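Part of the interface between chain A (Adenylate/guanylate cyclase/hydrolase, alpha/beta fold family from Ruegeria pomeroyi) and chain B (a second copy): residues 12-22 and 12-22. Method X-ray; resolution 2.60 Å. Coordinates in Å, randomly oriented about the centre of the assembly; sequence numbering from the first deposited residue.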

# COMPACT_ATOMS: atom_id res chain seq x y z
N ALA A 12 7.52 -9.75 -5.37
CA ALA A 12 6.50 -8.83 -5.85
C ALA A 12 7.00 -7.39 -5.72
O ALA A 12 7.64 -7.05 -4.73
CB ALA A 12 5.17 -9.01 -5.08
N ALA A 13 6.68 -6.56 -6.70
CA ALA A 13 7.04 -5.14 -6.70
C ALA A 13 5.97 -4.23 -7.31
O ALA A 13 5.29 -4.61 -8.25
CB ALA A 13 8.38 -4.94 -7.43
N ASP A 14 5.85 -3.02 -6.76
CA ASP A 14 4.90 -2.01 -7.25
C ASP A 14 5.56 -0.65 -7.10
O ASP A 14 6.60 -0.52 -6.47
CB ASP A 14 3.63 -2.04 -6.42
CG ASP A 14 2.38 -1.51 -7.16
OD1 ASP A 14 2.47 -0.85 -8.24
OD2 ASP A 14 1.29 -1.77 -6.61
N MSE A 15 4.96 0.37 -7.68
CA MSE A 15 5.52 1.70 -7.59
C MSE A 15 4.77 2.45 -6.52
O MSE A 15 3.54 2.43 -6.49
CB MSE A 15 5.34 2.44 -8.90
CG MSE A 15 6.10 3.76 -8.88
SE MSE A 15 5.63 4.97 -10.34
CE MSE A 15 6.81 6.45 -9.93
N ALA A 16 5.51 3.12 -5.65
CA ALA A 16 4.88 3.88 -4.58
C ALA A 16 4.44 5.21 -5.15
O ALA A 16 4.94 5.64 -6.20
CB ALA A 16 5.86 4.13 -3.48
N GLY A 17 3.52 5.87 -4.47
CA GLY A 17 3.39 7.31 -4.62
C GLY A 17 2.54 7.76 -5.79
O GLY A 17 1.92 6.95 -6.48
N TYR A 18 2.52 9.07 -5.99
CA TYR A 18 1.84 9.67 -7.13
C TYR A 18 0.36 9.34 -7.23
O TYR A 18 -0.10 8.93 -8.28
CB TYR A 18 2.59 9.38 -8.43
CG TYR A 18 3.83 10.23 -8.52
CD1 TYR A 18 3.74 11.56 -8.90
CD2 TYR A 18 5.09 9.73 -8.17
CE1 TYR A 18 4.86 12.37 -8.95
CE2 TYR A 18 6.22 10.55 -8.21
CZ TYR A 18 6.09 11.87 -8.61
OH TYR A 18 7.17 12.72 -8.69
N SER A 19 -0.37 9.55 -6.15
CA SER A 19 -1.81 9.33 -6.14
C SER A 19 -2.59 9.91 -7.34
O SER A 19 -2.53 11.13 -7.62
CB SER A 19 -2.42 9.83 -4.81
OG SER A 19 -3.84 9.75 -4.79
N ARG A 20 -3.33 9.03 -8.02
CA ARG A 20 -4.33 9.38 -9.05
C ARG A 20 -5.34 10.49 -8.61
O ARG A 20 -6.13 10.99 -9.41
CB ARG A 20 -5.13 8.12 -9.41
CG ARG A 20 -4.72 7.32 -10.67
CD ARG A 20 -3.30 6.84 -10.66
NE ARG A 20 -3.17 5.44 -10.29
CZ ARG A 20 -2.92 4.45 -11.14
NH1 ARG A 20 -2.79 4.70 -12.44
NH2 ARG A 20 -2.81 3.22 -10.69
N LEU A 21 -5.32 10.85 -7.33
CA LEU A 21 -6.28 11.80 -6.82
C LEU A 21 -5.71 13.17 -6.97
O LEU A 21 -6.42 14.13 -6.75
CB LEU A 21 -6.57 11.53 -5.35
CG LEU A 21 -7.70 10.56 -5.02
CD1 LEU A 21 -7.44 9.20 -5.63
CD2 LEU A 21 -7.85 10.44 -3.52
N MSE A 22 -4.42 13.25 -7.30
CA MSE A 22 -3.81 14.51 -7.75
C MSE A 22 -4.51 14.94 -9.05
O MSE A 22 -4.32 16.06 -9.54
CB MSE A 22 -2.31 14.36 -7.98
CG MSE A 22 -1.46 14.59 -6.74
SE MSE A 22 -2.10 16.00 -5.83
CE MSE A 22 -0.88 17.26 -6.20
N ALA B 12 -7.74 9.36 5.82
CA ALA B 12 -6.86 9.34 4.65
C ALA B 12 -7.46 8.39 3.64
O ALA B 12 -8.01 7.38 4.00
CB ALA B 12 -5.46 8.90 5.04
N ALA B 13 -7.38 8.74 2.37
CA ALA B 13 -7.92 7.89 1.33
C ALA B 13 -7.04 7.93 0.09
O ALA B 13 -6.62 9.01 -0.34
CB ALA B 13 -9.29 8.34 0.97
N ASP B 14 -6.79 6.77 -0.50
CA ASP B 14 -6.10 6.70 -1.78
C ASP B 14 -6.80 5.69 -2.67
O ASP B 14 -7.71 4.99 -2.22
CB ASP B 14 -4.60 6.39 -1.63
CG ASP B 14 -3.79 6.80 -2.86
OD1 ASP B 14 -4.40 7.34 -3.81
OD2 ASP B 14 -2.55 6.60 -2.88
N MSE B 15 -6.40 5.64 -3.94
CA MSE B 15 -6.99 4.69 -4.90
C MSE B 15 -6.15 3.42 -5.03
O MSE B 15 -4.94 3.48 -5.17
CB MSE B 15 -7.16 5.33 -6.27
CG MSE B 15 -8.23 4.67 -7.12
SE MSE B 15 -8.06 5.02 -9.07
CE MSE B 15 -6.18 4.54 -9.28
N ALA B 16 -6.79 2.26 -4.96
CA ALA B 16 -6.08 0.99 -5.11
C ALA B 16 -5.90 0.63 -6.57
O ALA B 16 -6.58 1.17 -7.43
CB ALA B 16 -6.84 -0.10 -4.43
N GLY B 17 -4.99 -0.29 -6.84
CA GLY B 17 -4.98 -0.98 -8.11
C GLY B 17 -4.36 -0.20 -9.23
O GLY B 17 -3.69 0.77 -8.97
N TYR B 18 -4.56 -0.66 -10.46
CA TYR B 18 -3.99 -0.06 -11.67
C TYR B 18 -2.51 0.25 -11.57
O TYR B 18 -2.05 1.30 -12.01
CB TYR B 18 -4.78 1.19 -12.11
CG TYR B 18 -6.19 0.87 -12.49
CD1 TYR B 18 -6.57 0.78 -13.83
CD2 TYR B 18 -7.14 0.62 -11.51
CE1 TYR B 18 -7.87 0.45 -14.18
CE2 TYR B 18 -8.43 0.27 -11.86
CZ TYR B 18 -8.80 0.19 -13.19
OH TYR B 18 -10.10 -0.13 -13.51
N SER B 19 -1.76 -0.69 -11.01
CA SER B 19 -0.32 -0.54 -10.95
C SER B 19 0.24 0.11 -12.22
O SER B 19 -0.19 -0.19 -13.33
CB SER B 19 0.35 -1.89 -10.70
OG SER B 19 1.74 -1.80 -10.92
N ARG B 20 1.22 0.99 -12.05
CA ARG B 20 1.75 1.68 -13.20
C ARG B 20 2.80 0.84 -13.81
O ARG B 20 3.40 1.22 -14.79
CB ARG B 20 2.36 2.99 -12.80
CG ARG B 20 1.36 3.92 -12.19
CD ARG B 20 2.11 5.05 -11.59
NE ARG B 20 1.48 5.42 -10.34
CZ ARG B 20 0.49 6.29 -10.26
NH1 ARG B 20 0.04 6.88 -11.37
NH2 ARG B 20 -0.02 6.56 -9.07
N LEU B 21 3.04 -0.33 -13.24
CA LEU B 21 4.01 -1.19 -13.87
C LEU B 21 3.36 -1.85 -15.07
O LEU B 21 3.99 -2.62 -15.79
CB LEU B 21 4.54 -2.23 -12.90
CG LEU B 21 5.75 -1.83 -12.07
CD1 LEU B 21 5.53 -0.52 -11.33
CD2 LEU B 21 6.04 -2.96 -11.08
N MSE B 22 2.09 -1.55 -15.30
CA MSE B 22 1.43 -2.06 -16.49
C MSE B 22 1.66 -1.16 -17.70
O MSE B 22 1.78 -1.63 -18.83
CB MSE B 22 -0.04 -2.28 -16.25
CG MSE B 22 -0.46 -3.71 -16.42
SE MSE B 22 -2.21 -3.83 -15.60
CE MSE B 22 -2.44 -1.96 -15.05
O HOH W 1 1.56 1.60 -9.44
O HOH W 2 1.71 4.19 -8.04

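Along chain B the contact opens at Ala B13, whose CB points sideways to chain A; it is its backbone O that receives a neighbour, Leu A21 CD2, at 3.7 Å. Asp B14 supplies the first polar link. Its OD1 accepts a hydrogen bond from Ser A19 OG at 2.7 Å and another from the backbone N of Met B15 at 2.6 Å, so the t rotamer (chi1 -160°) brings one carboxylate oxygen to both donors. Met B15, a selenomethionine, points toward chain A: its CB packs 3.9 Å from Leu A21 CD1, and its CE lies 3.3 Å from Arg A20 NE.

The loop that follows presents backbone oxygens. Arg A20 NH2 donates to Tyr B18 O in a very short hydrogen bond, 2.5 Å with an N-H...acceptor angle of 164°, and Gly B17 O, like Tyr B18 O, sits at the edge of the guanidinium, where its N-H groups point. The positive phi of Gly B17 (80°) by itself favours glycine.

Ser B19 returns the serine-aspartate bond: its OG donates to Asp A14 OD1 at 2.9 Å while accepting from Leu B21 N at 3.0 Å. A type I turn begins here and runs to Met B22. Arg B20, with 131 Å² covered, reaches Gly A17 O through NH2 in a weak hydrogen bond (3.3 Å, 130°). Water 1 joins its N (2.7 Å) to Asp A14 OD1 (2.9 Å), and water 2 joins its NE (2.6 Å) to Met A15 O (3.0 Å). Arg A20 NE lies over one face of its guanidinium, with Tyr A18 CB over the opposite face; Arg A20 NE to Arg B20 NH2 is 3.6 Å, a close approach of like charges. Leu B21 closes the contact, CD1 packing 3.8 Å from Met A15 CB.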